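Local coordinates for putative flagellar hook-associated protein (Vibrio parahaemolyticus, PDB 3PWX), which probably serves as a structural component of the bacterial flagellum, a flagellin-family protein likely to act at the junction between hook and filament, at residues Leu155-Ala160 with Asp177-Ala182; Ser53-Val58 with Asn181-Thr186; Ser28-Leu33 with Asn202-Met207; Ser21-Tyr26 with Ser212-Phe217. All coordinates share one frame; numbering follows the deposited sequence.

Contact 1: Leu155-Ala160 with Asp177-Ala182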
loop_
_atom_site.group_PDB
_atom_site.type_symbol
_atom_site.label_atom_id
_atom_site.label_comp_id
_atom_site.label_asym_id
_atom_site.label_seq_id
_atom_site.Cartn_x
_atom_site.Cartn_y
_atom_site.Cartn_z
ATOM N N LEU A 155 -6.958 5.142 -29.779
ATOM C CA LEU A 155 -7.591 6.320 -30.359
ATOM C C LEU A 155 -6.905 6.742 -31.646
ATOM O O LEU A 155 -7.533 7.238 -32.564
ATOM C CB LEU A 155 -7.678 7.452 -29.347
ATOM C CG LEU A 155 -8.587 7.157 -28.142
ATOM C CD1 LEU A 155 -8.712 8.380 -27.224
ATOM C CD2 LEU A 155 -9.982 6.665 -28.514
ATOM N N ASN A 156 -5.605 6.511 -31.724
ATOM C CA ASN A 156 -4.921 6.716 -32.980
ATOM C C ASN A 156 -5.310 5.661 -34.011
ATOM O O ASN A 156 -5.455 5.979 -35.175
ATOM C CB ASN A 156 -3.423 6.809 -32.742
ATOM C CG ASN A 156 -3.066 8.121 -32.038
ATOM O OD1 ASN A 156 -3.771 9.112 -32.246
ATOM N ND2 ASN A 156 -2.024 8.131 -31.173
ATOM N N GLN A 157 -5.534 4.421 -33.568
ATOM C CA GLN A 157 -5.779 3.371 -34.486
ATOM C C GLN A 157 -7.180 3.563 -35.049
ATOM O O GLN A 157 -7.431 3.254 -36.215
ATOM C CB GLN A 157 -5.657 2.032 -33.795
ATOM C CG GLN A 157 -6.056 0.817 -34.680
ATOM C CD GLN A 157 -5.163 0.728 -35.889
ATOM O OE1 GLN A 157 -3.937 0.830 -35.759
ATOM N NE2 GLN A 157 -5.752 0.537 -37.066
ATOM N N ILE A 158 -8.084 4.099 -34.229
ATOM C CA ILE A 158 -9.463 4.274 -34.664
ATOM C C ILE A 158 -9.480 5.366 -35.767
ATOM O O ILE A 158 -10.287 5.280 -36.716
ATOM C CB ILE A 158 -10.487 4.529 -33.493
ATOM C CG1 ILE A 158 -11.935 4.321 -33.959
ATOM C CG2 ILE A 158 -10.403 5.955 -33.000
ATOM C CD1 ILE A 158 -12.274 2.941 -34.777
ATOM N N ASP A 159 -8.566 6.346 -35.634
ATOM C CA ASP A 159 -8.439 7.430 -36.637
ATOM C C ASP A 159 -7.852 6.933 -37.953
ATOM O O ASP A 159 -8.304 7.343 -39.015
ATOM C CB ASP A 159 -7.659 8.664 -36.082
ATOM C CG ASP A 159 -8.577 9.649 -35.321
ATOM O OD1 ASP A 159 -9.826 9.458 -35.325
ATOM O OD2 ASP A 159 -8.078 10.619 -34.727
ATOM N N ALA A 160 -6.862 6.037 -37.878
ATOM C CA ALA A 160 -6.385 5.319 -39.077
ATOM C C ALA A 160 -7.521 4.501 -39.796
ATOM O O ALA A 160 -7.521 4.317 -41.027
ATOM C CB ALA A 160 -5.196 4.428 -38.747
ATOM N N ASP A 177 -8.517 -5.081 -39.177
ATOM C CA ASP A 177 -7.932 -6.066 -38.264
ATOM C C ASP A 177 -6.997 -5.400 -37.222
ATOM O O ASP A 177 -6.960 -5.821 -36.086
ATOM C CB ASP A 177 -7.232 -7.205 -39.029
ATOM C CG ASP A 177 -8.215 -8.137 -39.724
ATOM O OD1 ASP A 177 -9.070 -8.781 -39.016
ATOM O OD2 ASP A 177 -8.130 -8.262 -40.979
ATOM N N ALA A 178 -6.283 -4.345 -37.574
ATOM C CA ALA A 178 -5.492 -3.661 -36.534
ATOM C C ALA A 178 -6.414 -2.980 -35.533
ATOM O O ALA A 178 -6.166 -3.013 -34.321
ATOM C CB ALA A 178 -4.484 -2.686 -37.121
ATOM N N SER A 179 -7.524 -2.456 -36.054
ATOM C CA SER A 179 -8.524 -1.773 -35.236
ATOM C C SER A 179 -9.268 -2.697 -34.246
ATOM O O SER A 179 -9.513 -2.308 -33.100
ATOM C CB SER A 179 -9.513 -1.032 -36.114
ATOM O OG SER A 179 -8.822 -0.216 -37.036
ATOM N N LEU A 180 -9.629 -3.910 -34.676
ATOM C CA LEU A 180 -10.247 -4.864 -33.730
ATOM C C LEU A 180 -9.246 -5.357 -32.701
ATOM O O LEU A 180 -9.560 -5.428 -31.514
ATOM C CB LEU A 180 -10.930 -6.001 -34.444
ATOM C CG LEU A 180 -12.127 -5.601 -35.318
ATOM C CD1 LEU A 180 -12.497 -6.760 -36.278
ATOM C CD2 LEU A 180 -13.353 -5.135 -34.509
ATOM N N ASN A 181 -8.023 -5.643 -33.143
ATOM C CA ASN A 181 -6.934 -6.014 -32.242
ATOM C C ASN A 181 -6.573 -4.929 -31.196
ATOM O O ASN A 181 -6.265 -5.260 -30.040
ATOM C CB ASN A 181 -5.693 -6.472 -33.021
ATOM C CG ASN A 181 -5.959 -7.698 -33.890
ATOM O OD1 ASN A 181 -6.859 -8.480 -33.618
ATOM N ND2 ASN A 181 -5.170 -7.866 -34.933
ATOM N N ALA A 182 -6.632 -3.659 -31.584
ATOM C CA ALA A 182 -6.347 -2.581 -30.663
ATOM C C ALA A 182 -7.492 -2.412 -29.693
ATOM O O ALA A 182 -7.258 -2.175 -28.446
ATOM C CB ALA A 182 -6.061 -1.306 -31.385
#
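An antiparallel helical hairpin joins helix 154-166 to the beginning of the long helix 172-223, and Gln157 of the first helix reaches across to lie on Ala178, Ser179 and Ala182. The axes of the two segments pass 9.1 Å apart at 157°, close enough to bring the CA atoms of Gln157 and Ser179 to 5.9 Å, which small residues on the 177-182 face allow. Gln157 has CG anti to the backbone N (chi1 174°), sending the chain across to the other helix; a bend at chi2 then turns the amide along that helix toward its start. Atom by atom, Gln157 CG rests 3.6 Å from Ser179 CA and 3.9 Å from Ala182 CB, while the amide nitrogen Gln157 NE2 comes within 3.5 Å of the methyl Ala178 CB. Gln157 NE2 also donates to Ser179 OG at 3.2 Å. The bond is nearly straight, 165° at the hydrogen, and the hydroxyl oxygen lies close to the amide plane. Glu175, one turn earlier, completes the polar end: its OE1 is a second partner of Gln157 NE2, and its carbonyl oxygen takes the Ser179 hydroxyl proton. On the neighbouring side, Ile158 packs against helices 7-61 and 71-89. Ser179 OG therefore gives one bond and receives another, which settles a buried hydroxyl, and the two acceptors of Gln157 NE2 should fix the rotation of the amide while the alkyl part of the same side chain packs on Ser179 CA and the Ala182 methyl.

Contact 2: Ser53-Val58 with Asn181-Thr186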
loop_
_atom_site.group_PDB
_atom_site.type_symbol
_atom_site.label_atom_id
_atom_site.label_comp_id
_atom_site.label_asym_id
_atom_site.label_seq_id
_atom_site.Cartn_x
_atom_site.Cartn_y
_atom_site.Cartn_z
ATOM N N SER A 53 -19.286 -0.512 -28.355
ATOM C CA SER A 53 -19.978 0.084 -29.487
ATOM C C SER A 53 -19.037 0.362 -30.649
ATOM O O SER A 53 -19.389 0.173 -31.818
ATOM C CB SER A 53 -20.700 1.363 -29.088
ATOM O OG SER A 53 -21.322 1.176 -27.837
HETATM N N MSE A 54 -17.826 0.811 -30.334
HETATM C CA MSE A 54 -16.895 1.078 -31.395
HETATM C C MSE A 54 -16.588 -0.258 -32.088
HETATM O O MSE A 54 -16.577 -0.322 -33.301
HETATM C CB MSE A 54 -15.696 1.752 -30.822
HETATM C CG MSE A 54 -14.535 1.971 -31.713
HETATM SE SE MSE A 54 -13.228 3.031 -30.657
HETATM C CE MSE A 54 -14.307 4.643 -30.462
ATOM N N ARG A 55 -16.408 -1.339 -31.335
ATOM C CA ARG A 55 -16.101 -2.607 -31.983
ATOM C C ARG A 55 -17.255 -3.161 -32.885
ATOM O O ARG A 55 -17.005 -3.768 -33.919
ATOM C CB ARG A 55 -15.715 -3.594 -30.949
ATOM C CG ARG A 55 -14.880 -4.704 -31.412
ATOM C CD ARG A 55 -14.986 -5.695 -30.286
ATOM N NE ARG A 55 -14.176 -6.897 -30.427
ATOM C CZ ARG A 55 -14.656 -8.134 -30.594
ATOM N NH1 ARG A 55 -15.979 -8.360 -30.675
ATOM N NH2 ARG A 55 -13.785 -9.145 -30.659
ATOM N N ASP A 56 -18.502 -2.925 -32.491
ATOM C CA ASP A 56 -19.654 -3.393 -33.217
ATOM C C ASP A 56 -19.802 -2.704 -34.580
ATOM O O ASP A 56 -20.285 -3.309 -35.564
ATOM C CB ASP A 56 -20.897 -3.121 -32.386
ATOM C CG ASP A 56 -21.059 -4.084 -31.222
ATOM O OD1 ASP A 56 -20.342 -5.116 -31.096
ATOM O OD2 ASP A 56 -21.933 -3.780 -30.400
ATOM N N ILE A 57 -19.391 -1.436 -34.610
ATOM C CA ILE A 57 -19.407 -0.608 -35.809
ATOM C C ILE A 57 -18.326 -1.033 -36.798
ATOM O O ILE A 57 -18.596 -1.200 -38.006
ATOM C CB ILE A 57 -19.226 0.893 -35.464
ATOM C CG1 ILE A 57 -20.493 1.458 -34.808
ATOM C CG2 ILE A 57 -18.819 1.684 -36.698
ATOM C CD1 ILE A 57 -20.232 2.735 -34.013
ATOM N N VAL A 58 -17.102 -1.171 -36.299
ATOM C CA VAL A 58 -16.039 -1.777 -37.072
ATOM C C VAL A 58 -16.469 -3.162 -37.596
ATOM O O VAL A 58 -16.330 -3.428 -38.795
ATOM C CB VAL A 58 -14.771 -1.868 -36.261
ATOM C CG1 VAL A 58 -13.703 -2.633 -37.013
ATOM C CG2 VAL A 58 -14.304 -0.462 -35.929
ATOM N N ASN A 181 -8.023 -5.643 -33.143
ATOM C CA ASN A 181 -6.934 -6.014 -32.242
ATOM C C ASN A 181 -6.573 -4.929 -31.196
ATOM O O ASN A 181 -6.265 -5.260 -30.040
ATOM C CB ASN A 181 -5.693 -6.472 -33.021
ATOM C CG ASN A 181 -5.959 -7.698 -33.890
ATOM O OD1 ASN A 181 -6.859 -8.480 -33.618
ATOM N ND2 ASN A 181 -5.170 -7.866 -34.933
ATOM N N ALA A 182 -6.632 -3.659 -31.584
ATOM C CA ALA A 182 -6.347 -2.581 -30.663
ATOM C C ALA A 182 -7.492 -2.412 -29.693
ATOM O O ALA A 182 -7.258 -2.175 -28.446
ATOM C CB ALA A 182 -6.061 -1.306 -31.385
ATOM N N ILE A 183 -8.712 -2.562 -30.198
ATOM C CA ILE A 183 -9.881 -2.558 -29.320
ATOM C C ILE A 183 -9.865 -3.737 -28.370
ATOM O O ILE A 183 -9.925 -3.520 -27.174
ATOM C CB ILE A 183 -11.221 -2.535 -30.068
ATOM C CG1 ILE A 183 -11.343 -1.244 -30.890
ATOM C CG2 ILE A 183 -12.351 -2.669 -29.023
ATOM C CD1 ILE A 183 -12.506 -1.169 -31.856
ATOM N N ASP A 184 -9.749 -4.970 -28.875
ATOM C CA ASP A 184 -9.593 -6.132 -27.953
ATOM C C ASP A 184 -8.536 -5.933 -26.870
ATOM O O ASP A 184 -8.786 -6.299 -25.724
ATOM C CB ASP A 184 -9.392 -7.472 -28.672
ATOM C CG ASP A 184 -10.588 -7.840 -29.497
ATOM O OD1 ASP A 184 -11.640 -7.172 -29.319
ATOM O OD2 ASP A 184 -10.501 -8.774 -30.328
ATOM N N ASP A 185 -7.389 -5.335 -27.212
ATOM C CA ASP A 185 -6.298 -5.183 -26.221
ATOM C C ASP A 185 -6.642 -4.146 -25.163
ATOM O O ASP A 185 -6.433 -4.361 -23.941
ATOM C CB ASP A 185 -4.977 -4.801 -26.887
ATOM C CG ASP A 185 -4.423 -5.917 -27.729
ATOM O OD1 ASP A 185 -4.827 -7.089 -27.459
ATOM O OD2 ASP A 185 -3.608 -5.629 -28.649
ATOM N N THR A 186 -7.196 -3.031 -25.620
ATOM C CA THR A 186 -7.554 -2.001 -24.678
ATOM C C THR A 186 -8.627 -2.555 -23.740
ATOM O O THR A 186 -8.546 -2.424 -22.504
ATOM C CB THR A 186 -7.899 -0.671 -25.372
ATOM O OG1 THR A 186 -6.802 -0.321 -26.194
ATOM C CG2 THR A 186 -8.047 0.460 -24.382
#
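Asp184 OD1 is gripped by two nitrogens of Arg55: a hydrogen bond of 2.8 Å from Arg55 NE to Asp184 OD1, and a weak one of 3.2 Å from Arg55 NH2 to Asp184 OD1. The NE bond uses the syn lone pair of the oxygen and is bent, 142° at the hydrogen, and OD1 sits somewhat tilted from the guanidinium plane. Arg55 NH2 reaches the second carboxylate oxygen too, a weak but nearly straight bond of 3.3 Å to Asp184 OD2, which lies at the guanidinium edge in its plane. The salt bridge is thus two-pronged yet not coplanar, the two flat groups being turned 38° from each other. Arg55 gets there by a chain that is extended from CG to NE, with CG anti to the backbone N (chi1 -156°). This places the ion pair along the rim of the long pairing of helices 7-61 and 172-223, which run antiparallel here with segment axes 10.3 Å apart, as the terminal helices of flagellin-family proteins do. Deeper in the same interface Ile183 wedges between the helices. Its outer methyl CD1 lies 3.7 Å from CG of the selenomethionine Met54 and 3.9 Å from Arg55 CA, and its branch methyl CG2 touches the aliphatic root of the arginine, 4.0 Å from Arg55 CB. Beyond CG, Met54 bends off toward Leu78 and Tyr81 of helix 71-89 and Ile158 of helix 154-166. Leu180 lies against both Arg55 and Val58 from the preceding turn of helix 172-223.

Contact 3: Ser28-Leu33 with Asn202-Met207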
loop_
_atom_site.group_PDB
_atom_site.type_symbol
_atom_site.label_atom_id
_atom_site.label_comp_id
_atom_site.label_asym_id
_atom_site.label_seq_id
_atom_site.Cartn_x
_atom_site.Cartn_y
_atom_site.Cartn_z
ATOM N N SER A 28 -12.061 6.180 8.255
ATOM C CA SER A 28 -12.432 7.304 7.406
ATOM C C SER A 28 -11.584 7.380 6.150
ATOM O O SER A 28 -12.077 7.823 5.125
ATOM C CB SER A 28 -12.360 8.621 8.155
ATOM O OG SER A 28 -12.476 9.678 7.236
ATOM N N ASN A 29 -10.321 6.953 6.214
ATOM C CA ASN A 29 -9.458 6.905 5.033
ATOM C C ASN A 29 -9.963 5.833 4.099
ATOM O O ASN A 29 -10.041 6.040 2.878
ATOM C CB ASN A 29 -8.022 6.586 5.439
ATOM C CG ASN A 29 -7.326 7.767 6.097
ATOM O OD1 ASN A 29 -7.889 8.867 6.207
ATOM N ND2 ASN A 29 -6.075 7.541 6.555
ATOM N N ILE A 30 -10.335 4.690 4.675
ATOM C CA ILE A 30 -10.842 3.573 3.906
ATOM C C ILE A 30 -12.228 3.840 3.207
ATOM O O ILE A 30 -12.390 3.595 1.998
ATOM C CB ILE A 30 -10.943 2.362 4.800
ATOM C CG1 ILE A 30 -9.566 2.060 5.417
ATOM C CG2 ILE A 30 -11.543 1.173 4.064
ATOM C CD1 ILE A 30 -9.589 0.758 6.213
ATOM N N ALA A 31 -13.222 4.335 3.935
ATOM C CA ALA A 31 -14.446 4.799 3.297
ATOM C C ALA A 31 -14.081 5.839 2.207
ATOM O O ALA A 31 -14.638 5.826 1.125
ATOM C CB ALA A 31 -15.411 5.389 4.317
ATOM N N ASN A 32 -13.141 6.750 2.472
ATOM C CA ASN A 32 -12.902 7.725 1.397
ATOM C C ASN A 32 -12.231 7.109 0.211
ATOM O O ASN A 32 -12.477 7.511 -0.933
ATOM C CB ASN A 32 -12.244 8.997 1.875
ATOM C CG ASN A 32 -13.181 9.800 2.748
ATOM O OD1 ASN A 32 -14.381 9.797 2.510
ATOM N ND2 ASN A 32 -12.653 10.490 3.759
ATOM N N LEU A 33 -11.433 6.083 0.454
ATOM C CA LEU A 33 -10.712 5.478 -0.656
ATOM C C LEU A 33 -11.724 4.670 -1.526
ATOM O O LEU A 33 -11.690 4.724 -2.761
ATOM C CB LEU A 33 -9.492 4.674 -0.170
ATOM C CG LEU A 33 -8.700 3.879 -1.208
ATOM C CD1 LEU A 33 -8.331 4.732 -2.443
ATOM C CD2 LEU A 33 -7.466 3.280 -0.575
ATOM N N ASN A 202 -12.056 -5.373 -1.825
ATOM C CA ASN A 202 -12.022 -6.492 -0.898
ATOM C C ASN A 202 -10.950 -6.407 0.193
ATOM O O ASN A 202 -11.187 -6.723 1.353
ATOM C CB ASN A 202 -11.954 -7.811 -1.674
ATOM C CG ASN A 202 -13.220 -8.044 -2.487
ATOM O OD1 ASN A 202 -14.276 -7.479 -2.163
ATOM N ND2 ASN A 202 -13.125 -8.835 -3.555
ATOM N N ASN A 203 -9.766 -5.970 -0.182
ATOM C CA ASN A 203 -8.716 -5.906 0.760
ATOM C C ASN A 203 -8.995 -4.776 1.775
ATOM O O ASN A 203 -8.816 -4.971 3.018
ATOM C CB ASN A 203 -7.397 -5.825 0.009
ATOM C CG ASN A 203 -6.855 -7.209 -0.338
ATOM O OD1 ASN A 203 -7.041 -8.182 0.434
ATOM N ND2 ASN A 203 -6.144 -7.310 -1.434
ATOM N N LEU A 204 -9.535 -3.652 1.290
ATOM C CA LEU A 204 -9.995 -2.608 2.185
ATOM C C LEU A 204 -10.990 -3.192 3.200
ATOM O O LEU A 204 -10.859 -3.038 4.444
ATOM C CB LEU A 204 -10.622 -1.457 1.426
ATOM C CG LEU A 204 -9.650 -0.648 0.583
ATOM C CD1 LEU A 204 -10.395 0.375 -0.206
ATOM C CD2 LEU A 204 -8.601 0.035 1.492
ATOM N N ASP A 205 -11.967 -3.891 2.679
ATOM C CA ASP A 205 -12.988 -4.488 3.540
ATOM C C ASP A 205 -12.440 -5.406 4.635
ATOM O O ASP A 205 -12.936 -5.385 5.751
ATOM C CB ASP A 205 -14.098 -5.131 2.649
ATOM C CG ASP A 205 -14.957 -4.035 1.956
ATOM O OD1 ASP A 205 -14.738 -2.815 2.269
ATOM O OD2 ASP A 205 -15.841 -4.340 1.154
ATOM N N LEU A 206 -11.417 -6.194 4.312
ATOM C CA LEU A 206 -10.668 -6.904 5.351
ATOM C C LEU A 206 -10.070 -5.949 6.384
ATOM O O LEU A 206 -10.256 -6.170 7.554
ATOM C CB LEU A 206 -9.565 -7.798 4.787
ATOM C CG LEU A 206 -10.062 -9.078 4.142
ATOM C CD1 LEU A 206 -9.039 -9.639 3.183
ATOM C CD2 LEU A 206 -10.467 -10.152 5.194
HETATM N N MSE A 207 -9.353 -4.907 5.982
HETATM C CA MSE A 207 -8.811 -3.951 6.960
HETATM C C MSE A 207 -9.851 -3.292 7.808
HETATM O O MSE A 207 -9.666 -3.108 9.006
HETATM C CB MSE A 207 -8.124 -2.812 6.263
HETATM C CG MSE A 207 -7.008 -3.243 5.396
HETATM SE SE MSE A 207 -5.395 -3.833 6.340
HETATM C CE MSE A 207 -4.529 -3.672 4.595
#
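Ile30 holds CG1 beside its backbone N (chi1 -57°), which leaves CG2 over Leu204 and carries CD1 on to Met207; Leu33, with CG anti to its own backbone N (chi1 175°), leans its branched end across Leu204. The closest meeting is Ile30 CG2 to Leu204 CB at 3.8 Å, where the two side chains pass one another in opposite directions. Leu204 then sets one methyl, CD2, 4.0 Å from Leu33 CD2, and the other, CD1, 4.0 Å from Leu33 CG, the two leucines lying roughly at right angles. One turn on, Ile30 CD1 meets the root of the selenomethionine at Met207 CB, 3.9 Å away; beyond CB that side chain bends at chi2 and leads away from Ile30. Helices 7-61 and 172-223 are antiparallel here, their segment axes 10.3 Å apart; segment 28-33 belongs to a predicted coiled coil. The beta hairpin of strands 127-131 and 134-137 lies over the seam: Val130 touches Ile30, Leu204 and Met207, and Met136 touches Leu33 and Leu204. Met207 also packs on Asn203 of the second subunit. All four contacting side chains are buried and apolar, and they meet through aliphatic carbons alone, so the pairing here rests on hydrophobic burial and close fit, with the salt bridge of Asp205 to Lys34 as a polar link beside it.

Contact 4: Ser21-Tyr26 with Ser212-Phe217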
loop_
_atom_site.group_PDB
_atom_site.type_symbol
_atom_site.label_atom_id
_atom_site.label_comp_id
_atom_site.label_asym_id
_atom_site.label_seq_id
_atom_site.Cartn_x
_atom_site.Cartn_y
_atom_site.Cartn_z
ATOM N N SER A 21 -9.655 7.154 18.454
ATOM C CA SER A 21 -9.584 8.199 17.443
ATOM C C SER A 21 -8.697 7.840 16.232
ATOM O O SER A 21 -9.011 8.240 15.093
ATOM C CB SER A 21 -9.101 9.508 18.054
ATOM O OG SER A 21 -8.455 10.311 17.075
ATOM N N ALA A 22 -7.624 7.084 16.454
ATOM C CA ALA A 22 -6.790 6.616 15.349
ATOM C C ALA A 22 -7.585 5.682 14.411
ATOM O O ALA A 22 -7.725 5.967 13.218
ATOM C CB ALA A 22 -5.525 5.940 15.873
ATOM N N ILE A 23 -8.145 4.608 14.960
ATOM C CA ILE A 23 -9.070 3.735 14.240
ATOM C C ILE A 23 -10.163 4.483 13.445
ATOM O O ILE A 23 -10.420 4.187 12.230
ATOM C CB ILE A 23 -9.705 2.734 15.204
ATOM C CG1 ILE A 23 -8.608 2.010 16.021
ATOM C CG2 ILE A 23 -10.602 1.747 14.489
ATOM C CD1 ILE A 23 -9.164 0.997 17.112
ATOM N N ALA A 24 -10.781 5.478 14.090
ATOM C CA ALA A 24 -11.855 6.211 13.402
ATOM C C ALA A 24 -11.237 6.952 12.234
ATOM O O ALA A 24 -11.861 7.082 11.205
ATOM C CB ALA A 24 -12.586 7.164 14.324
ATOM N N GLN A 25 -9.988 7.368 12.365
ATOM C CA GLN A 25 -9.357 8.024 11.247
ATOM C C GLN A 25 -9.041 7.040 10.111
ATOM O O GLN A 25 -9.323 7.329 8.931
ATOM C CB GLN A 25 -8.119 8.802 11.662
ATOM C CG GLN A 25 -7.842 9.892 10.638
ATOM C CD GLN A 25 -6.396 10.471 10.727
ATOM O OE1 GLN A 25 -5.681 10.552 9.695
ATOM N NE2 GLN A 25 -5.969 10.874 11.949
ATOM N N TYR A 26 -8.472 5.881 10.438
ATOM C CA TYR A 26 -8.222 4.891 9.394
ATOM C C TYR A 26 -9.500 4.503 8.696
ATOM O O TYR A 26 -9.518 4.365 7.494
ATOM C CB TYR A 26 -7.561 3.649 9.927
ATOM C CG TYR A 26 -6.157 3.873 10.429
ATOM C CD1 TYR A 26 -5.203 4.517 9.644
ATOM C CD2 TYR A 26 -5.761 3.397 11.670
ATOM C CE1 TYR A 26 -3.840 4.724 10.130
ATOM C CE2 TYR A 26 -4.431 3.596 12.145
ATOM C CZ TYR A 26 -3.490 4.268 11.370
ATOM O OH TYR A 26 -2.192 4.407 11.826
ATOM N N SER A 212 -12.968 -2.643 12.910
ATOM C CA SER A 212 -14.256 -2.708 13.602
ATOM C C SER A 212 -14.202 -3.570 14.860
ATOM O O SER A 212 -14.614 -3.102 15.925
ATOM C CB SER A 212 -15.362 -3.185 12.646
ATOM O OG SER A 212 -15.879 -2.103 11.900
ATOM N N GLU A 213 -13.677 -4.798 14.751
ATOM C CA GLU A 213 -13.367 -5.636 15.922
ATOM C C GLU A 213 -12.564 -4.834 16.944
ATOM O O GLU A 213 -12.956 -4.685 18.096
ATOM C CB GLU A 213 -12.530 -6.853 15.541
ATOM C CG GLU A 213 -12.989 -7.606 14.308
ATOM C CD GLU A 213 -12.783 -9.118 14.421
ATOM O OE1 GLU A 213 -13.495 -9.848 13.707
ATOM O OE2 GLU A 213 -11.947 -9.591 15.240
ATOM N N ASN A 214 -11.423 -4.328 16.503
ATOM C CA ASN A 214 -10.547 -3.543 17.340
ATOM C C ASN A 214 -11.271 -2.489 18.133
ATOM O O ASN A 214 -11.053 -2.382 19.329
ATOM C CB ASN A 214 -9.507 -2.863 16.482
ATOM C CG ASN A 214 -8.139 -3.327 16.798
ATOM O OD1 ASN A 214 -7.615 -4.222 16.133
ATOM N ND2 ASN A 214 -7.538 -2.733 17.814
ATOM N N LYS A 215 -12.125 -1.720 17.456
ATOM C CA LYS A 215 -12.988 -0.735 18.111
ATOM C C LYS A 215 -13.951 -1.356 19.136
ATOM O O LYS A 215 -14.304 -0.712 20.118
ATOM C CB LYS A 215 -13.788 0.075 17.086
ATOM C CG LYS A 215 -13.988 1.519 17.504
ATOM C CD LYS A 215 -14.842 2.341 16.558
ATOM C CE LYS A 215 -16.309 1.936 16.598
ATOM N NZ LYS A 215 -16.913 1.765 17.958
ATOM N N LEU A 216 -14.386 -2.588 18.911
ATOM C CA LEU A 216 -15.147 -3.275 19.957
ATOM C C LEU A 216 -14.376 -3.394 21.245
ATOM O O LEU A 216 -14.849 -2.948 22.293
ATOM C CB LEU A 216 -15.571 -4.675 19.549
ATOM C CG LEU A 216 -17.071 -4.822 19.431
ATOM C CD1 LEU A 216 -17.381 -6.152 18.734
ATOM C CD2 LEU A 216 -17.753 -4.694 20.797
ATOM N N PHE A 217 -13.198 -4.019 21.154
ATOM C CA PHE A 217 -12.423 -4.364 22.333
ATOM C C PHE A 217 -12.199 -3.083 23.027
ATOM O O PHE A 217 -12.443 -3.013 24.213
ATOM C CB PHE A 217 -11.092 -5.049 22.012
ATOM C CG PHE A 217 -11.237 -6.294 21.181
ATOM C CD1 PHE A 217 -11.973 -7.403 21.656
ATOM C CD2 PHE A 217 -10.670 -6.368 19.893
ATOM C CE1 PHE A 217 -12.134 -8.543 20.866
ATOM C CE2 PHE A 217 -10.821 -7.531 19.107
ATOM C CZ PHE A 217 -11.554 -8.604 19.598
#
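Ile23 CB is directed from helix 7-61 toward helix 172-223, and its two branches part company from there. The short branch, CG2, stands 4.4 Å from Lys215 CB, a loose approach. The long branch leaves by CG1, set beside the backbone N (chi1 -52°), and runs straight on (chi2 177°), so that the terminal methyl reaches the opposite helix. This CD1 carries most of the contact: it lies 3.9 Å from Asn214 CB, 4.1 Å from the amide nitrogen Asn214 ND2 and 4.0 Å from the backbone N of Lys215. The Ile23 and Asn214 side chains cross at about a right angle. Lys215 turns its end away to a salt bridge with Asp219 of its own helix, and three residues on from Ile23, Tyr26 meets the ring of His211 of helix 172-223 with nearly parallel planes. Segment 21-26 belongs to the predicted coiled coil, and the two long helices are still side by side toward the ends of the modelled chain. With one buried isoleucine set against Asn214 and the backbone and root of Lys215, the hold between these segments is modest and comes from van der Waals contact.

Contacts 2, 3 and 4 sample one antiparallel pairing, helix 7-61 with helix 172-223, at different heights; contact 1 adds helix 154-166 to the same long helix. Contacts 1 and 2 touch and share Asn181 and Ala182. Contacts 3 and 4 adjoin in sequence on the other side of the chain's centre; contact 3 lies about 34 Å from contact 2, centre to centre. Contact 3 is fully buried and purely apolar beneath a beta hairpin, whereas the others are partly buried: an amide-hydroxyl bond in contact 1, a rim salt bridge in contact 2, and a lone isoleucine among polar residues in contact 4.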